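PDB 6EVU: PrgB from Enterococcus faecalis, which is a cell-wall-anchored surface adhesin that promotes cell aggregation, biofilm formation and conjugation by binding and compacting DNA, seen here as its adhesin domain. Local coordinates for residues Thr38-Ile52 with Val102-Gly116. Numbering follows the deposited sequence.
Sequences TKDTKISSIKGGKFI and VLLEKNKPVTVTYTG
An edge strand, Lys-42 to Lys-47, pairs antiparallel with Val-110 to Thr-115, and a beta bulge interrupts the register at Ser-44 and Ser-45, both facing Thr-113. Ser-44 N gives to Thr-113 O at 2.8 Å, while Thr-113 N runs straight (180°) into Ser-45 O; Ser-45 N, buried in the kink, has no partner. Water 2 joins Ser-45 OG, Thr-113 OG1 and Thr-111 O on the outer face. On the inner face, Ile-43 lays CG1 3.5 Å from Tyr-114 CE1, and its CD1 meets Val-112 CG1. With chi1 at -56° the CG1 branch of Ile-46 sits beside the backbone N, which leaves CG2 anti to that N and 3.6 Å from Val-110 CG1. These side chains fill the seam of a beta sandwich in this antigen I/II-family domain: Phe-149 of the second sheet packs on Ile-43 and Val-112, and Tyr-114 OH is hydrogen-bonded to Ser-150 O. Through Gly-48, at positive phi, and Gly-49, the chain passes into that second sheet, where Leu-103 N donates to Lys-50 O (2.8 Å). Lys-50 NZ and Glu-105 OE1, 3.4 Å apart, form a salt bridge whose hydrogen bond is weak. At the far end Gly-116 O takes two hydroxyls, Thr-38 OG1 and Thr-41 OG1, each at 2.8 Å, the latter from above the carbonyl plane.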
ATOM      1  N   THR A  38      -3.880   4.618  20.144  1.00 46.92           N
ATOM      2  CA  THR A  38      -3.866   4.912  21.570  1.00 45.11           C
ATOM      3  C   THR A  38      -2.531   4.519  22.183  1.00 48.54           C
ATOM      4  O   THR A  38      -1.678   3.918  21.529  1.00 46.71           O
ATOM      5  CB  THR A  38      -4.974   4.181  22.341  1.00 46.11           C
ATOM      6  OG1 THR A  38      -4.568   2.833  22.607  1.00 49.47           O
ATOM      7  CG2 THR A  38      -6.271   4.199  21.589  1.00 50.98           C
ATOM      8  N   LYS A  39      -2.368   4.891  23.475  1.00 50.02           N
ATOM      9  CA  LYS A  39      -1.167   4.525  24.223  1.00 48.74           C
ATOM     10  C   LYS A  39      -0.953   3.024  24.240  1.00 51.69           C
ATOM     11  O   LYS A  39       0.192   2.573  24.363  1.00 54.38           O
ATOM     12  CB  LYS A  39      -1.262   5.068  25.673  1.00 52.22           C
ATOM     13  CG  LYS A  39      -2.509   4.565  26.437  1.00 54.59           C
ATOM     14  CD  LYS A  39      -2.398   4.596  28.000  1.00 56.40           C
ATOM     15  CE  LYS A  39      -3.752   5.028  28.586  1.00 69.93           C
ATOM     16  NZ  LYS A  39      -4.172   4.407  29.887  1.00 78.07           N
ATOM     17  N   ASP A  40      -2.019   2.238  24.037  1.00 46.41           N
ATOM     18  CA  ASP A  40      -1.956   0.789  24.076  1.00 45.57           C
ATOM     19  C   ASP A  40      -1.936   0.145  22.681  1.00 39.84           C
ATOM     20  O   ASP A  40      -1.915  -1.087  22.589  1.00 47.11           O
ATOM     21  CB  ASP A  40      -3.139   0.252  24.870  1.00 49.96           C
ATOM     22  CG  ASP A  40      -3.132   0.764  26.309  1.00 60.97           C
ATOM     23  OD1 ASP A  40      -2.115   0.545  27.020  1.00 63.65           O
ATOM     24  OD2 ASP A  40      -4.111   1.419  26.711  1.00 61.61           O
ATOM     25  N   THR A  41      -1.983   0.937  21.607  1.00 40.13           N
ATOM     26  CA  THR A  41      -1.992   0.344  20.272  1.00 37.72           C
ATOM     27  C   THR A  41      -0.669  -0.371  20.012  1.00 39.13           C
ATOM     28  O   THR A  41       0.406   0.177  20.276  1.00 43.40           O
ATOM     29  CB  THR A  41      -2.203   1.412  19.191  1.00 37.70           C
ATOM     30  OG1 THR A  41      -3.463   2.054  19.384  1.00 42.43           O
ATOM     31  CG2 THR A  41      -2.183   0.758  17.755  1.00 36.85           C
ATOM     32  N   LYS A  42      -0.744  -1.582  19.451  1.00 36.91           N
ATOM     33  CA  LYS A  42       0.457  -2.364  19.164  1.00 36.42           C
ATOM     34  C   LYS A  42       0.071  -3.582  18.328  1.00 37.53           C
ATOM     35  O   LYS A  42      -1.095  -3.993  18.298  1.00 34.97           O
ATOM     36  CB  LYS A  42       1.143  -2.851  20.433  1.00 38.67           C
ATOM     37  CG  LYS A  42       0.338  -3.900  21.174  1.00 43.00           C
ATOM     38  CD  LYS A  42       1.198  -4.551  22.262  1.00 50.40           C
ATOM     39  CE  LYS A  42       0.378  -5.437  23.180  1.00 57.41           C
ATOM     40  NZ  LYS A  42      -0.298  -4.701  24.322  1.00 66.04           N
ATOM     41  N   ILE A  43       1.072  -4.167  17.661  1.00 34.28           N
ATOM     42  CA  ILE A  43       0.910  -5.513  17.110  1.00 29.86           C
ATOM     43  C   ILE A  43       0.965  -6.505  18.260  1.00 34.87           C
ATOM     44  O   ILE A  43       1.946  -6.529  19.016  1.00 37.62           O
ATOM     45  CB  ILE A  43       2.005  -5.824  16.076  1.00 31.89           C
ATOM     46  CG1 ILE A  43       1.830  -4.922  14.847  1.00 31.63           C
ATOM     47  CG2 ILE A  43       1.946  -7.312  15.699  1.00 31.82           C
ATOM     48  CD1 ILE A  43       3.009  -5.023  13.804  1.00 31.06           C
ATOM     49  N   SER A  44      -0.107  -7.298  18.434  1.00 35.88           N
ATOM     50  CA  SER A  44      -0.126  -8.331  19.473  1.00 36.68           C
ATOM     51  C   SER A  44       0.424  -9.666  19.007  1.00 43.46           C
ATOM     52  O   SER A  44       0.954 -10.424  19.836  1.00 43.46           O
ATOM     53  CB  SER A  44      -1.544  -8.570  19.985  1.00 35.76           C
ATOM     54  OG  SER A  44      -2.394  -8.838  18.885  1.00 39.03           O
ATOM     55  N   SER A  45       0.331  -9.969  17.706  1.00 39.31           N
ATOM     56  CA  SER A  45       0.920 -11.196  17.192  1.00 42.21           C
ATOM     57  C   SER A  45       1.062 -11.093  15.684  1.00 36.40           C
ATOM     58  O   SER A  45       0.340 -10.350  15.007  1.00 32.93           O
ATOM     59  CB  SER A  45       0.084 -12.426  17.541  1.00 39.39           C
ATOM     60  OG  SER A  45      -1.149 -12.370  16.850  1.00 37.11           O
ATOM     61  N   ILE A  46       1.987 -11.898  15.168  1.00 32.02           N
ATOM     62  CA  ILE A  46       2.169 -12.085  13.739  1.00 29.61           C
ATOM     63  C   ILE A  46       2.248 -13.572  13.489  1.00 31.81           C
ATOM     64  O   ILE A  46       3.139 -14.236  14.042  1.00 35.12           O
ATOM     65  CB  ILE A  46       3.452 -11.418  13.222  1.00 30.92           C
ATOM     66  CG1 ILE A  46       3.437  -9.920  13.590  1.00 31.35           C
ATOM     67  CG2 ILE A  46       3.625 -11.643  11.715  1.00 30.98           C
ATOM     68  CD1 ILE A  46       4.722  -9.150  13.197  1.00 29.70           C
ATOM     69  N   LYS A  47       1.360 -14.087  12.639  1.00 30.33           N
ATOM     70  CA  LYS A  47       1.249 -15.534  12.459  1.00 33.67           C
ATOM     71  C   LYS A  47       1.311 -15.872  10.988  1.00 27.88           C
ATOM     72  O   LYS A  47       0.804 -15.125  10.128  1.00 31.90           O
ATOM     73  CB  LYS A  47      -0.060 -16.114  13.062  1.00 33.43           C
ATOM     74  CG  LYS A  47      -0.125 -16.042  14.556  1.00 45.13           C
ATOM     75  CD  LYS A  47       0.557 -17.243  15.176  1.00 59.27           C
ATOM     76  CE  LYS A  47       0.438 -17.219  16.688  1.00 69.84           C
ATOM     77  NZ  LYS A  47       1.259 -16.127  17.301  1.00 75.02           N
ATOM     78  N   GLY A  48       1.954 -17.021  10.657  1.00 35.22           N
ATOM     79  CA  GLY A  48       1.975 -17.474   9.285  1.00 30.91           C
ATOM     80  C   GLY A  48       3.244 -17.192   8.520  1.00 29.64           C
ATOM     81  O   GLY A  48       3.386 -17.696   7.396  1.00 33.29           O
ATOM     82  N   GLY A  49       4.150 -16.366   9.038  1.00 28.32           N
ATOM     83  CA  GLY A  49       5.349 -16.017   8.288  1.00 27.46           C
ATOM     84  C   GLY A  49       6.614 -16.291   9.070  1.00 33.05           C
ATOM     85  O   GLY A  49       6.643 -16.216  10.299  1.00 36.84           O
ATOM     86  N   LYS A  50       7.676 -16.622   8.329  1.00 29.66           N
ATOM     87  CA  LYS A  50       8.984 -16.732   8.970  1.00 31.55           C
ATOM     88  C   LYS A  50       9.471 -15.338   9.356  1.00 29.47           C
ATOM     89  O   LYS A  50       9.186 -14.363   8.643  1.00 28.74           O
ATOM     90  CB  LYS A  50      10.012 -17.380   8.043  1.00 30.26           C
ATOM     91  CG  LYS A  50       9.779 -18.828   7.670  1.00 39.52           C
ATOM     92  CD  LYS A  50      10.955 -19.304   6.750  1.00 41.98           C
ATOM     93  CE  LYS A  50      10.988 -20.812   6.593  1.00 61.25           C
ATOM     94  NZ  LYS A  50       9.855 -21.286   5.758  1.00 68.41           N
ATOM     95  N   PHE A  51      10.138 -15.227  10.517  1.00 34.64           N
ATOM     96  CA  PHE A  51      10.648 -13.929  10.977  1.00 31.66           C
ATOM     97  C   PHE A  51      12.065 -13.716  10.483  1.00 35.27           C
ATOM     98  O   PHE A  51      12.843 -14.673  10.376  1.00 31.67           O
ATOM     99  CB  PHE A  51      10.637 -13.821  12.506  1.00 28.00           C
ATOM    100  CG  PHE A  51       9.256 -13.809  13.084  1.00 30.55           C
ATOM    101  CD1 PHE A  51       8.703 -14.989  13.581  1.00 36.14           C
ATOM    102  CD2 PHE A  51       8.479 -12.646  13.074  1.00 30.98           C
ATOM    103  CE1 PHE A  51       7.424 -14.999  14.085  1.00 37.40           C
ATOM    104  CE2 PHE A  51       7.181 -12.651  13.600  1.00 35.77           C
ATOM    105  CZ  PHE A  51       6.653 -13.816  14.092  1.00 38.22           C
ATOM    106  N   ILE A  52      12.390 -12.466  10.139  1.00 29.27           N
ATOM    107  CA  ILE A  52      13.751 -12.053   9.783  1.00 26.27           C
ATOM    108  C   ILE A  52      14.374 -11.394  10.997  1.00 33.57           C
ATOM    109  O   ILE A  52      13.834 -10.419  11.535  1.00 31.86           O
ATOM    110  CB  ILE A  52      13.755 -11.104   8.590  1.00 27.23           C
ATOM    111  CG1 ILE A  52      13.089 -11.806   7.404  1.00 30.41           C
ATOM    112  CG2 ILE A  52      15.193 -10.634   8.283  1.00 29.54           C
ATOM    113  CD1 ILE A  52      12.710 -10.823   6.224  1.00 28.11           C
ATOM    114  N   VAL A 102       9.579  -9.582   8.566  1.00 23.68           N
ATOM    115  CA  VAL A 102       8.926 -10.868   8.301  1.00 25.25           C
ATOM    116  C   VAL A 102       9.155 -11.236   6.842  1.00 25.68           C
ATOM    117  O   VAL A 102       9.162 -10.358   5.973  1.00 25.01           O
ATOM    118  CB  VAL A 102       7.408 -10.793   8.605  1.00 24.38           C
ATOM    119  CG1 VAL A 102       6.696 -12.117   8.263  1.00 29.65           C
ATOM    120  CG2 VAL A 102       7.174 -10.391  10.062  1.00 26.08           C
ATOM    121  N   LEU A 103       9.344 -12.547   6.551  1.00 22.64           N
ATOM    122  CA  LEU A 103       9.486 -12.946   5.144  1.00 24.98           C
ATOM    123  C   LEU A 103       8.106 -13.309   4.614  1.00 27.71           C
ATOM    124  O   LEU A 103       7.408 -14.128   5.238  1.00 30.69           O
ATOM    125  CB  LEU A 103      10.413 -14.165   5.005  1.00 24.83           C
ATOM    126  CG  LEU A 103      10.709 -14.514   3.530  1.00 24.74           C
ATOM    127  CD1 LEU A 103      11.804 -13.638   2.985  1.00 24.18           C
ATOM    128  CD2 LEU A 103      11.281 -15.960   3.473  1.00 26.70           C
ATOM    129  N   LEU A 104       7.699 -12.733   3.465  1.00 21.53           N
ATOM    130  CA  LEU A 104       6.451 -13.140   2.803  1.00 22.58           C
ATOM    131  C   LEU A 104       6.767 -14.116   1.682  1.00 24.14           C
ATOM    132  O   LEU A 104       7.675 -13.887   0.869  1.00 23.50           O
ATOM    133  CB  LEU A 104       5.669 -11.958   2.202  1.00 22.15           C
ATOM    134  CG  LEU A 104       5.319 -10.842   3.204  1.00 25.08           C
ATOM    135  CD1 LEU A 104       4.575  -9.769   2.390  1.00 27.31           C
ATOM    136  CD2 LEU A 104       4.448 -11.406   4.263  1.00 29.64           C
ATOM    137  N   GLU A 105       6.010 -15.222   1.638  1.00 25.45           N
ATOM    138  CA  GLU A 105       6.258 -16.267   0.662  1.00 25.84           C
ATOM    139  C   GLU A 105       4.946 -16.593  -0.024  1.00 24.53           C
ATOM    140  O   GLU A 105       3.871 -16.444   0.561  1.00 28.61           O
ATOM    141  CB  GLU A 105       6.828 -17.542   1.339  1.00 28.83           C
ATOM    142  CG  GLU A 105       8.184 -17.259   2.032  1.00 28.47           C
ATOM    143  CD  GLU A 105       8.702 -18.509   2.697  1.00 37.54           C
ATOM    144  OE1 GLU A 105       8.507 -18.705   3.927  1.00 34.43           O
ATOM    145  OE2 GLU A 105       9.265 -19.330   1.958  1.00 41.80           O
ATOM    146  N   LYS A 106       5.061 -17.112  -1.254  1.00 28.74           N
ATOM    147  CA  LYS A 106       3.890 -17.524  -1.992  1.00 34.31           C
ATOM    148  C   LYS A 106       3.116 -18.560  -1.181  1.00 30.55           C
ATOM    149  O   LYS A 106       3.715 -19.473  -0.597  1.00 29.16           O
ATOM    150  CB  LYS A 106       4.328 -18.128  -3.337  1.00 36.61           C
ATOM    151  CG  LYS A 106       3.201 -18.199  -4.383  1.00 36.23           C
ATOM    152  CD  LYS A 106       2.724 -16.829  -4.821  1.00 48.06           C
ATOM    153  CE  LYS A 106       1.557 -16.877  -5.844  1.00 59.27           C
ATOM    154  NZ  LYS A 106       0.165 -17.103  -5.315  1.00 51.91           N
ATOM    155  N   ASN A 107       1.802 -18.398  -1.178  1.00 31.32           N
ATOM    156  CA  ASN A 107       0.802 -19.295  -0.593  1.00 30.64           C
ATOM    157  C   ASN A 107       0.873 -19.380   0.916  1.00 37.95           C
ATOM    158  O   ASN A 107       0.386 -20.361   1.495  1.00 36.31           O
ATOM    159  CB  ASN A 107       0.913 -20.726  -1.171  1.00 34.50           C
ATOM    160  CG  ASN A 107       0.807 -20.755  -2.671  1.00 45.13           C
ATOM    161  OD1 ASN A 107      -0.118 -20.156  -3.243  1.00 51.44           O
ATOM    162  ND2 ASN A 107       1.770 -21.425  -3.333  1.00 49.04           N
ATOM    163  N   LYS A 108       1.506 -18.401   1.580  1.00 28.23           N
ATOM    164  CA  LYS A 108       1.641 -18.392   3.037  1.00 28.58           C
ATOM    165  C   LYS A 108       1.204 -17.016   3.555  1.00 28.74           C
ATOM    166  O   LYS A 108       2.053 -16.146   3.808  1.00 28.10           O
ATOM    167  CB  LYS A 108       3.083 -18.699   3.429  1.00 28.47           C
ATOM    168  CG  LYS A 108       3.484 -20.131   3.005  1.00 30.88           C
ATOM    169  CD  LYS A 108       4.965 -20.350   2.977  1.00 32.96           C
ATOM    170  CE  LYS A 108       5.254 -21.770   2.391  1.00 35.93           C
ATOM    171  NZ  LYS A 108       6.697 -21.937   1.896  1.00 36.59           N
ATOM    172  N   PRO A 109      -0.109 -16.792   3.711  1.00 29.49           N
ATOM    173  CA  PRO A 109      -0.604 -15.491   4.189  1.00 26.48           C
ATOM    174  C   PRO A 109      -0.169 -15.249   5.624  1.00 28.89           C
ATOM    175  O   PRO A 109      -0.088 -16.176   6.424  1.00 29.14           O
ATOM    176  CB  PRO A 109      -2.133 -15.606   4.080  1.00 31.31           C
ATOM    177  CG  PRO A 109      -2.402 -17.090   3.919  1.00 36.05           C
ATOM    178  CD  PRO A 109      -1.186 -17.748   3.371  1.00 36.80           C
ATOM    179  N   VAL A 110       0.195 -13.999   5.913  1.00 24.00           N
ATOM    180  CA  VAL A 110       0.714 -13.618   7.223  1.00 24.51           C
ATOM    181  C   VAL A 110      -0.329 -12.727   7.872  1.00 24.38           C
ATOM    182  O   VAL A 110      -0.749 -11.707   7.296  1.00 25.99           O
ATOM    183  CB  VAL A 110       2.056 -12.892   7.073  1.00 24.22           C
ATOM    184  CG1 VAL A 110       2.473 -12.327   8.424  1.00 27.55           C
ATOM    185  CG2 VAL A 110       3.054 -13.907   6.474  1.00 27.15           C
ATOM    186  N   THR A 111      -0.786 -13.105   9.055  1.00 24.82           N
ATOM    187  CA  THR A 111      -1.818 -12.301   9.732  1.00 25.33           C
ATOM    188  C   THR A 111      -1.144 -11.458  10.803  1.00 29.76           C
ATOM    189  O   THR A 111      -0.561 -12.009  11.745  1.00 28.16           O
ATOM    190  CB  THR A 111      -2.895 -13.203  10.353  1.00 25.99           C
ATOM    191  OG1 THR A 111      -3.500 -14.037   9.333  1.00 29.14           O
ATOM    192  CG2 THR A 111      -3.972 -12.398  11.110  1.00 27.56           C
ATOM    193  N   VAL A 112      -1.253 -10.119  10.671  1.00 23.35           N
ATOM    194  CA  VAL A 112      -0.760  -9.161  11.664  1.00 27.74           C
ATOM    195  C   VAL A 112      -1.960  -8.660  12.461  1.00 25.00           C
ATOM    196  O   VAL A 112      -2.861  -8.033  11.907  1.00 28.55           O
ATOM    197  CB  VAL A 112      -0.048  -7.987  10.962  1.00 23.10           C
ATOM    198  CG1 VAL A 112       0.448  -6.929  12.000  1.00 26.26           C
ATOM    199  CG2 VAL A 112       1.056  -8.481  10.014  1.00 25.72           C
ATOM    200  N   THR A 113      -1.973  -8.892  13.764  1.00 25.40           N
ATOM    201  CA  THR A 113      -3.084  -8.453  14.600  1.00 28.96           C
ATOM    202  C   THR A 113      -2.692  -7.208  15.390  1.00 32.37           C
ATOM    203  O   THR A 113      -1.652  -7.182  16.043  1.00 37.21           O
ATOM    204  CB  THR A 113      -3.483  -9.579  15.551  1.00 30.74           C
ATOM    205  OG1 THR A 113      -3.899 -10.722  14.776  1.00 33.22           O
ATOM    206  CG2 THR A 113      -4.627  -9.141  16.440  1.00 36.00           C
ATOM    207  N   TYR A 114      -3.525  -6.185  15.326  1.00 30.79           N
ATOM    208  CA  TYR A 114      -3.398  -5.004  16.177  1.00 32.04           C
ATOM    209  C   TYR A 114      -4.430  -5.079  17.283  1.00 34.18           C
ATOM    210  O   TYR A 114      -5.605  -5.390  17.029  1.00 32.92           O
ATOM    211  CB  TYR A 114      -3.622  -3.709  15.388  1.00 32.11           C
ATOM    212  CG  TYR A 114      -2.540  -3.443  14.350  1.00 27.29           C
ATOM    213  CD1 TYR A 114      -1.421  -2.719  14.717  1.00 30.84           C
ATOM    214  CD2 TYR A 114      -2.687  -3.851  13.027  1.00 30.00           C
ATOM    215  CE1 TYR A 114      -0.414  -2.468  13.811  1.00 28.71           C
ATOM    216  CE2 TYR A 114      -1.690  -3.592  12.081  1.00 26.39           C
ATOM    217  CZ  TYR A 114      -0.540  -2.905  12.487  1.00 26.50           C
ATOM    218  OH  TYR A 114       0.494  -2.598  11.614  1.00 29.23           O
ATOM    219  N   THR A 115      -4.015  -4.740  18.518  1.00 36.57           N
ATOM    220  CA  THR A 115      -4.981  -4.517  19.590  1.00 38.20           C
ATOM    221  C   THR A 115      -4.812  -3.104  20.133  1.00 41.11           C
ATOM    222  O   THR A 115      -3.908  -2.360  19.734  1.00 37.40           O
ATOM    223  CB  THR A 115      -4.803  -5.529  20.726  1.00 43.46           C
ATOM    224  OG1 THR A 115      -3.445  -5.452  21.178  1.00 39.64           O
ATOM    225  CG2 THR A 115      -5.053  -6.923  20.215  1.00 42.54           C
ATOM    226  N   GLY A 116      -5.713  -2.736  21.022  1.00 43.71           N
ATOM    227  CA  GLY A 116      -5.659  -1.432  21.649  1.00 45.50           C
ATOM    228  C   GLY A 116      -6.016  -0.278  20.750  1.00 39.34           C
ATOM    229  O   GLY A 116      -5.462   0.808  20.917  1.00 41.99           O
TER
HETATM  230  O   HOH W   1      -3.030  -3.686  23.152  1.00 43.72           O
HETATM  231  O   HOH W   2      -1.934 -12.526  14.166  1.00 32.56           O
HETATM  232  O   HOH W   3       1.024 -18.727   6.209  1.00 33.89           O
HETATM  233  O   HOH W   4       7.176 -16.998   5.535  1.00 31.85           O